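Local coordinates for protein ribonuclease J (Methanolobus psychrophilus R15, PDB 5HAB) that probably degrades RNA as a metal-dependent exoribonuclease of the metallo-beta-lactamase and beta-CASP family, at residues Pro123-Pro128 / Val151-Gly156; Val191-Asp196 / Pro430-Ile435; Val260-Thr265 / Met284-Val289. The protein carries 1 engineered substitution. All coordinates share one frame; numbering follows the deposited sequence.

Contact 1: residues Pro123-Pro128 / Val151-Gly156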
loop_
_atom_site.group_PDB
_atom_site.type_symbol
_atom_site.label_atom_id
_atom_site.label_comp_id
_atom_site.label_asym_id
_atom_site.label_seq_id
_atom_site.Cartn_x
_atom_site.Cartn_y
_atom_site.Cartn_z
ATOM N N PRO B 123 31.986 -7.914 -33.195
ATOM C CA PRO B 123 30.735 -8.486 -33.701
ATOM C C PRO B 123 29.691 -8.619 -32.594
ATOM O O PRO B 123 30.048 -8.692 -31.418
ATOM C CB PRO B 123 31.164 -9.861 -34.200
ATOM C CG PRO B 123 32.266 -10.232 -33.278
ATOM C CD PRO B 123 33.004 -8.953 -32.965
ATOM N N ILE B 124 28.419 -8.662 -32.970
ATOM C CA ILE B 124 27.341 -8.898 -32.021
ATOM C C ILE B 124 26.940 -10.362 -32.087
ATOM O O ILE B 124 26.615 -10.860 -33.156
ATOM C CB ILE B 124 26.147 -7.984 -32.310
ATOM C CG1 ILE B 124 26.547 -6.519 -32.130
ATOM C CG2 ILE B 124 24.977 -8.345 -31.411
ATOM C CD1 ILE B 124 25.486 -5.539 -32.570
ATOM N N ILE B 125 26.965 -11.058 -30.957
ATOM C CA ILE B 125 26.643 -12.479 -30.954
ATOM C C ILE B 125 25.282 -12.683 -30.303
ATOM O O ILE B 125 25.021 -12.159 -29.216
ATOM C CB ILE B 125 27.716 -13.302 -30.235
ATOM C CG1 ILE B 125 29.105 -12.980 -30.789
ATOM C CG2 ILE B 125 27.414 -14.789 -30.362
ATOM C CD1 ILE B 125 30.235 -13.505 -29.927
ATOM N N ALA B 126 24.409 -13.433 -30.967
ATOM C CA ALA B 126 23.052 -13.605 -30.459
ATOM C C ALA B 126 22.352 -14.809 -31.077
ATOM O O ALA B 126 22.864 -15.428 -32.007
ATOM C CB ALA B 126 22.236 -12.339 -30.705
ATOM N N THR B 127 21.188 -15.149 -30.537
ATOM C CA THR B 127 20.374 -16.223 -31.088
ATOM C C THR B 127 19.728 -15.776 -32.397
ATOM O O THR B 127 19.550 -14.574 -32.612
ATOM C CB THR B 127 19.282 -16.659 -30.092
ATOM O OG1 THR B 127 18.427 -15.544 -29.804
ATOM C CG2 THR B 127 19.907 -17.186 -28.810
ATOM N N PRO B 128 19.365 -16.738 -33.267
ATOM C CA PRO B 128 18.740 -16.452 -34.564
ATOM C C PRO B 128 17.635 -15.401 -34.515
ATOM O O PRO B 128 17.697 -14.426 -35.269
ATOM C CB PRO B 128 18.176 -17.814 -34.971
ATOM C CG PRO B 128 19.165 -18.779 -34.415
ATOM C CD PRO B 128 19.657 -18.178 -33.116
ATOM N N VAL B 151 26.719 -12.512 -35.482
ATOM C CA VAL B 151 26.930 -13.939 -35.506
ATOM C C VAL B 151 25.774 -14.601 -34.771
ATOM O O VAL B 151 25.455 -14.270 -33.617
ATOM C CB VAL B 151 28.277 -14.307 -34.876
ATOM C CG1 VAL B 151 28.545 -15.798 -35.017
ATOM C CG2 VAL B 151 29.390 -13.482 -35.507
ATOM N N ALA B 152 25.135 -15.532 -35.466
ATOM C CA ALA B 152 24.045 -16.280 -34.891
ATOM C C ALA B 152 24.606 -17.463 -34.126
ATOM O O ALA B 152 25.259 -18.337 -34.696
ATOM C CB ALA B 152 23.079 -16.740 -35.974
ATOM N N LEU B 153 24.347 -17.482 -32.825
ATOM C CA LEU B 153 24.769 -18.587 -31.988
ATOM C C LEU B 153 23.534 -19.167 -31.308
ATOM O O LEU B 153 22.762 -18.442 -30.679
ATOM C CB LEU B 153 25.804 -18.125 -30.961
ATOM C CG LEU B 153 26.489 -19.246 -30.184
ATOM C CD1 LEU B 153 27.264 -20.135 -31.142
ATOM C CD2 LEU B 153 27.400 -18.678 -29.107
ATOM N N LYS B 154 23.332 -20.469 -31.467
ATOM C CA LYS B 154 22.145 -21.120 -30.930
ATOM C C LYS B 154 22.399 -21.625 -29.519
ATOM O O LYS B 154 23.544 -21.866 -29.125
ATOM C CB LYS B 154 21.705 -22.280 -31.826
ATOM C CG LYS B 154 21.063 -21.854 -33.140
ATOM C CD LYS B 154 20.653 -23.064 -33.972
ATOM C CE LYS B 154 20.271 -22.660 -35.389
ATOM N NZ LYS B 154 19.797 -23.820 -36.196
ATOM N N ALA B 155 21.320 -21.794 -28.765
ATOM C CA ALA B 155 21.409 -22.404 -27.454
ATOM C C ALA B 155 22.025 -23.786 -27.600
ATOM O O ALA B 155 21.617 -24.568 -28.455
ATOM C CB ALA B 155 20.040 -22.487 -26.813
ATOM N N GLY B 156 23.022 -24.074 -26.776
ATOM C CA GLY B 156 23.709 -25.350 -26.837
ATOM C C GLY B 156 25.016 -25.294 -27.607
ATOM O O GLY B 156 25.838 -26.203 -27.498
#
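Parallel strand pairing joins I125 and A126 to V151 and A152 at one edge of the mixed sheet that forms half of the metallo-beta-lactamase core. The two strands belong to a beta-alpha-beta crossover: strand 124-126 leads into helix 128-138, and the chain returns as strand 150-152, the outermost strand of this sheet within the chain. Three backbone hydrogen bonds set the register. V151 N donates to I124 O and A126 N to V151 O. The third, from L153 N to A126 O at 2.7 Å, carries the ladder one residue past the end of strand 150-152. A126 O also receives the CA-H of A152, with a CA to O distance of 3.2 Å, so this one oxygen meets two successive residues of the partner strand.

I125 and V151 lie on the same face of the sheet, and I125 reaches I167 and F169 of strand 166-172 there. The gamma methyl CG2 of I125 stands anti to the backbone N (chi1 -52° for the CG1 branch), which turns it toward L153, and it meets L153 CB at 3.8 Å. The two side chains run side by side in the same direction. A126 and A152 present their methyls to the other face, where both touch T131 of the crossover helix.

Beyond the strand, T127 occupies the N-cap position of that helix; its OG1 hydrogen-bonds T130 OG1 and D178 O, while its CA-H approaches L153 O. The outer margin is built by P128 and K154, whose side chains cross at about a right angle. The exposed lysine is extended beyond CG, and the closest atoms of this pair are P128 CG and K154 CG, 3.8 Å apart.

Contact 2: residues Val191-Asp196 / Pro430-Ile435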
loop_
_atom_site.group_PDB
_atom_site.type_symbol
_atom_site.label_atom_id
_atom_site.label_comp_id
_atom_site.label_asym_id
_atom_site.label_seq_id
_atom_site.Cartn_x
_atom_site.Cartn_y
_atom_site.Cartn_z
ATOM N N VAL B 191 32.462 -17.753 -16.287
ATOM C CA VAL B 191 31.653 -16.663 -15.764
ATOM C C VAL B 191 30.258 -16.771 -16.359
ATOM O O VAL B 191 30.093 -16.712 -17.567
ATOM C CB VAL B 191 32.275 -15.297 -16.066
ATOM C CG1 VAL B 191 31.341 -14.185 -15.617
ATOM C CG2 VAL B 191 33.632 -15.164 -15.383
ATOM N N VAL B 192 29.251 -16.931 -15.511
ATOM C CA VAL B 192 27.897 -17.151 -15.998
ATOM C C VAL B 192 27.049 -15.905 -15.794
ATOM O O VAL B 192 27.101 -15.256 -14.750
ATOM C CB VAL B 192 27.250 -18.374 -15.325
ATOM C CG1 VAL B 192 25.834 -18.574 -15.824
ATOM C CG2 VAL B 192 28.080 -19.616 -15.603
ATOM N N TYR B 193 26.294 -15.574 -16.832
ATOM C CA TYR B 193 25.396 -14.440 -16.852
ATOM C C TYR B 193 23.990 -14.973 -17.102
ATOM O O TYR B 193 23.717 -15.596 -18.140
ATOM C CB TYR B 193 25.843 -13.449 -17.930
ATOM C CG TYR B 193 24.981 -12.224 -18.164
ATOM C CD1 TYR B 193 23.823 -12.300 -18.928
ATOM C CD2 TYR B 193 25.357 -10.981 -17.669
ATOM C CE1 TYR B 193 23.046 -11.175 -19.172
ATOM C CE2 TYR B 193 24.590 -9.852 -17.908
ATOM C CZ TYR B 193 23.436 -9.958 -18.662
ATOM O OH TYR B 193 22.668 -8.844 -18.910
ATOM N N ALA B 194 23.110 -14.732 -16.132
ATOM C CA ALA B 194 21.751 -15.253 -16.158
ATOM C C ALA B 194 20.770 -14.155 -15.766
ATOM O O ALA B 194 20.316 -14.085 -14.624
ATOM C CB ALA B 194 21.619 -16.439 -15.224
ATOM N N CYS B 195 20.437 -13.310 -16.734
ATOM C CA CYS B 195 19.585 -12.157 -16.488
ATOM C C CYS B 195 18.400 -12.159 -17.452
ATOM O O CYS B 195 18.523 -12.604 -18.594
ATOM C CB CYS B 195 20.396 -10.871 -16.627
ATOM S SG CYS B 195 21.812 -10.758 -15.502
ATOM N N ASP B 196 17.263 -11.650 -16.984
ATOM C CA ASP B 196 15.990 -11.743 -17.707
ATOM C C ASP B 196 15.658 -13.194 -18.013
ATOM O O ASP B 196 15.567 -13.598 -19.171
ATOM C CB ASP B 196 16.020 -10.927 -18.996
ATOM C CG ASP B 196 15.637 -9.484 -18.776
ATOM O OD1 ASP B 196 15.540 -9.060 -17.609
ATOM O OD2 ASP B 196 15.419 -8.774 -19.775
ATOM N N PRO B 430 24.437 -9.518 -8.018
ATOM C CA PRO B 430 23.084 -9.232 -8.502
ATOM C C PRO B 430 23.057 -8.076 -9.488
ATOM O O PRO B 430 23.828 -7.129 -9.357
ATOM C CB PRO B 430 22.314 -8.888 -7.216
ATOM C CG PRO B 430 23.359 -8.393 -6.272
ATOM C CD PRO B 430 24.597 -9.200 -6.587
ATOM N N ALA B 431 22.161 -8.163 -10.463
ATOM C CA ALA B 431 22.064 -7.178 -11.533
ATOM C C ALA B 431 20.599 -6.978 -11.922
ATOM O O ALA B 431 19.713 -7.584 -11.319
ATOM C CB ALA B 431 22.877 -7.627 -12.732
ATOM N N HIS B 432 20.353 -6.152 -12.937
ATOM C CA HIS B 432 18.999 -5.926 -13.459
ATOM C C HIS B 432 18.023 -5.467 -12.383
ATOM O O HIS B 432 16.966 -6.070 -12.202
ATOM C CB HIS B 432 18.438 -7.197 -14.115
ATOM C CG HIS B 432 18.936 -7.443 -15.505
ATOM N ND1 HIS B 432 20.256 -7.281 -15.867
ATOM C CD2 HIS B 432 18.285 -7.844 -16.623
ATOM C CE1 HIS B 432 20.398 -7.569 -17.151
ATOM N NE2 HIS B 432 19.216 -7.918 -17.631
ATOM N N GLY B 433 18.361 -4.396 -11.678
ATOM C CA GLY B 433 17.440 -3.856 -10.699
ATOM C C GLY B 433 17.990 -2.714 -9.878
ATOM O O GLY B 433 19.123 -2.270 -10.077
ATOM N N THR B 434 17.166 -2.233 -8.956
ATOM C CA THR B 434 17.558 -1.187 -8.026
ATOM C C THR B 434 18.409 -1.780 -6.919
ATOM O O THR B 434 18.545 -3.000 -6.821
ATOM C CB THR B 434 16.337 -0.506 -7.414
ATOM O OG1 THR B 434 15.535 -1.498 -6.761
ATOM C CG2 THR B 434 15.504 0.178 -8.513
ATOM N N ILE B 435 18.983 -0.924 -6.083
ATOM C CA ILE B 435 19.718 -1.412 -4.927
ATOM C C ILE B 435 18.766 -2.117 -3.948
ATOM O O ILE B 435 19.173 -3.040 -3.246
ATOM C CB ILE B 435 20.525 -0.273 -4.253
ATOM C CG1 ILE B 435 21.429 -0.840 -3.143
ATOM C CG2 ILE B 435 19.602 0.845 -3.751
ATOM C CD1 ILE B 435 22.372 0.185 -2.535
#
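The imidazole of H432 has C195 over one face and Y193 and D196 at its edge, and most of the close packing between the segments gathers round this one ring. C195 CB sits 3.4 Å from the ring centroid and 16° off the normal, a CH-pi contact shifted toward the NE2 and CE1 side. Its sulfur follows over the same face at 4.1 Å from the centroid. With chi1 at -59°, SG stands beside its own backbone N and also lies 3.6 Å above the plane of the Y193 ring, near its rim. The rim of the imidazole is met by two oxygens: Y193 OH lies 3.1 Å from H432 CE1, and D196 OD1 lies 3.2 Å from H432 CD2. The D196 carboxylate is turned almost perpendicular to the imidazole, with its CG in the ring plane.

This cluster lies at the ends of strands 189-194 and 427-431 in the second mixed sheet of the metallo-beta-lactamase fold, with strand 222-228 running between them. The backbones therefore stay well apart, and even the nearest CA atoms, those of C195 and H432, are 7.0 Å from each other. The loose side of the contact is toward the strands, where C195 SG touches A431 CB at 4.3 Å, while A431 and Y193 both rest on I226.

The polar atoms bond residues outside the two segments. H432 NE2 hydrogen-bonds H109 NE2, D196 OD2 hydrogen-bonds H104 NE2, and Y193 OH makes a weak bond to D54 OD2. Such a gathering of histidines and aspartates is consistent with the metal-dependent active site of this family. D196 also packs against H174, H410 and a phosphate of the bound RNA.

Contact 3: residues Val260-Thr265 / Met284-Val289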
loop_
_atom_site.group_PDB
_atom_site.type_symbol
_atom_site.label_atom_id
_atom_site.label_comp_id
_atom_site.label_asym_id
_atom_site.label_seq_id
_atom_site.Cartn_x
_atom_site.Cartn_y
_atom_site.Cartn_z
ATOM N N VAL B 260 -19.917 -10.917 -28.280
ATOM C CA VAL B 260 -19.881 -9.554 -27.768
ATOM C C VAL B 260 -18.882 -8.684 -28.527
ATOM O O VAL B 260 -19.102 -7.485 -28.702
ATOM C CB VAL B 260 -19.572 -9.545 -26.259
ATOM C CG1 VAL B 260 -18.199 -10.138 -25.981
ATOM C CG2 VAL B 260 -19.679 -8.139 -25.711
ATOM N N GLY B 261 -17.785 -9.279 -28.983
ATOM C CA GLY B 261 -16.700 -8.501 -29.549
ATOM C C GLY B 261 -15.589 -8.298 -28.537
ATOM O O GLY B 261 -15.761 -7.606 -27.528
ATOM N N MET B 262 -14.442 -8.908 -28.811
ATOM C CA MET B 262 -13.336 -8.911 -27.871
ATOM C C MET B 262 -12.033 -8.436 -28.512
ATOM O O MET B 262 -11.688 -8.843 -29.620
ATOM C CB MET B 262 -13.154 -10.316 -27.289
ATOM C CG MET B 262 -14.404 -10.870 -26.616
ATOM S SD MET B 262 -14.223 -12.582 -26.081
ATOM C CE MET B 262 -13.912 -13.388 -27.644
ATOM N N ILE B 263 -11.318 -7.573 -27.797
ATOM C CA ILE B 263 -10.007 -7.096 -28.222
ATOM C C ILE B 263 -8.964 -7.632 -27.256
ATOM O O ILE B 263 -9.139 -7.521 -26.045
ATOM C CB ILE B 263 -9.955 -5.559 -28.267
ATOM C CG1 ILE B 263 -10.866 -5.016 -29.365
ATOM C CG2 ILE B 263 -8.521 -5.079 -28.463
ATOM C CD1 ILE B 263 -10.931 -3.509 -29.394
ATOM N N VAL B 264 -7.882 -8.208 -27.769
ATOM C CA VAL B 264 -6.792 -8.635 -26.895
ATOM C C VAL B 264 -5.556 -7.772 -27.140
ATOM O O VAL B 264 -5.225 -7.462 -28.282
ATOM C CB VAL B 264 -6.463 -10.123 -27.089
ATOM C CG1 VAL B 264 -5.454 -10.586 -26.044
ATOM C CG2 VAL B 264 -7.729 -10.959 -27.021
ATOM N N THR B 265 -4.880 -7.381 -26.064
ATOM C CA THR B 265 -3.634 -6.632 -26.191
ATOM C C THR B 265 -2.535 -7.234 -25.312
ATOM O O THR B 265 -2.790 -7.675 -24.191
ATOM C CB THR B 265 -3.825 -5.148 -25.836
ATOM O OG1 THR B 265 -2.577 -4.455 -25.972
ATOM C CG2 THR B 265 -4.347 -4.991 -24.410
ATOM N N MET B 284 -12.365 -20.542 -31.094
ATOM C CA MET B 284 -13.641 -19.882 -30.808
ATOM C C MET B 284 -14.341 -19.279 -32.029
ATOM O O MET B 284 -15.215 -18.420 -31.886
ATOM C CB MET B 284 -13.451 -18.806 -29.731
ATOM C CG MET B 284 -12.533 -17.662 -30.093
ATOM S SD MET B 284 -11.959 -16.770 -28.627
ATOM C CE MET B 284 -11.434 -15.244 -29.375
ATOM N N GLY B 285 -13.942 -19.714 -33.219
ATOM C CA GLY B 285 -14.565 -19.291 -34.464
ATOM C C GLY B 285 -14.456 -17.820 -34.816
ATOM O O GLY B 285 -15.331 -17.264 -35.482
ATOM N N ARG B 286 -13.369 -17.190 -34.388
ATOM C CA ARG B 286 -13.091 -15.812 -34.772
ATOM C C ARG B 286 -11.850 -15.753 -35.655
ATOM O O ARG B 286 -10.982 -16.622 -35.577
ATOM C CB ARG B 286 -12.924 -14.927 -33.537
ATOM C CG ARG B 286 -14.140 -14.927 -32.623
ATOM C CD ARG B 286 -14.039 -13.829 -31.584
ATOM N NE ARG B 286 -15.239 -13.732 -30.760
ATOM C CZ ARG B 286 -15.778 -12.580 -30.371
ATOM N NH1 ARG B 286 -15.229 -11.432 -30.742
ATOM N NH2 ARG B 286 -16.870 -12.574 -29.620
ATOM N N ILE B 287 -11.774 -14.732 -36.503
ATOM C CA ILE B 287 -10.605 -14.561 -37.353
ATOM C C ILE B 287 -9.549 -13.749 -36.618
ATOM O O ILE B 287 -9.772 -12.581 -36.292
ATOM C CB ILE B 287 -10.976 -13.878 -38.683
ATOM C CG1 ILE B 287 -11.851 -14.795 -39.538
ATOM C CG2 ILE B 287 -9.725 -13.456 -39.439
ATOM C CD1 ILE B 287 -12.328 -14.151 -40.821
ATOM N N PRO B 288 -8.389 -14.366 -36.359
ATOM C CA PRO B 288 -7.300 -13.675 -35.666
ATOM C C PRO B 288 -6.627 -12.646 -36.565
ATOM O O PRO B 288 -5.970 -13.010 -37.537
ATOM C CB PRO B 288 -6.340 -14.812 -35.299
ATOM C CG PRO B 288 -6.607 -15.870 -36.309
ATOM C CD PRO B 288 -8.067 -15.776 -36.640
ATOM N N VAL B 289 -6.797 -11.372 -36.235
ATOM C CA VAL B 289 -6.191 -10.292 -36.999
ATOM C C VAL B 289 -5.221 -9.499 -36.122
ATOM O O VAL B 289 -5.611 -8.914 -35.113
ATOM C CB VAL B 289 -7.273 -9.385 -37.630
ATOM C CG1 VAL B 289 -8.447 -9.209 -36.684
ATOM C CG2 VAL B 289 -6.685 -8.040 -38.033
#
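M262 places its terminal methyl over one face of the R286 guanidinium: CE sits 3.3 Å above the plane, over its centre, and 3.4 Å from R286 CZ. The contact belongs to the parallel sheet of the beta-CASP domain, at the N-terminal ends of strands 262-266 and 287-291. Helix 271-283 connects the two in a beta-alpha-beta crossover that passes over the intervening strand 338-342, so long side chains rather than paired backbones bridge the gap.

R286 spans it with a chain extended from CG to NE, while M262 rises from the other strand and bends at its last torsion (chi3 -61°) to bring CE back over the charged group. The two side chains cross at about a right angle. V260 N and G261 N lie at the guanidinium edge, but donor meets donor there, and G261 N stays unbonded at 3.5 Å from R286 NH2. M262 N, also unbonded, lies above the plane, 3.3 Å from R286 NH1. NH1 bonds Y338 O of strand 338-342, and NH2 bonds S258 O, just before V260; these two carbonyls fix the rotation of the group beneath the methionine.

M284, just after the crossover helix, extends toward the same spot and also rests on L339 of strand 338-342. Its methyl meets that of M262, the two CE atoms standing 3.5 Å apart.

Contacts 1 and 2 lie in the metallo-beta-lactamase part of the chain, each in one of its two mixed sheets, with centres 20 Å apart and nearest atoms about 10 Å apart. Contact 3 belongs to the parallel beta-CASP sheet, its centre 36 Å from that of contact 1 and 38 Å from that of contact 2. Along the chain contact 1 closes first. Strand 189-194 then opens contact 2, the chain departs to build contact 3, and strand 427-431 returns to complete contact 2. The beta-CASP domain is thus an insertion in the catalytic fold, and the bound RNA passes near both, about 4 Å from contact 2 and 7 Å from contact 3 at the nearest atoms.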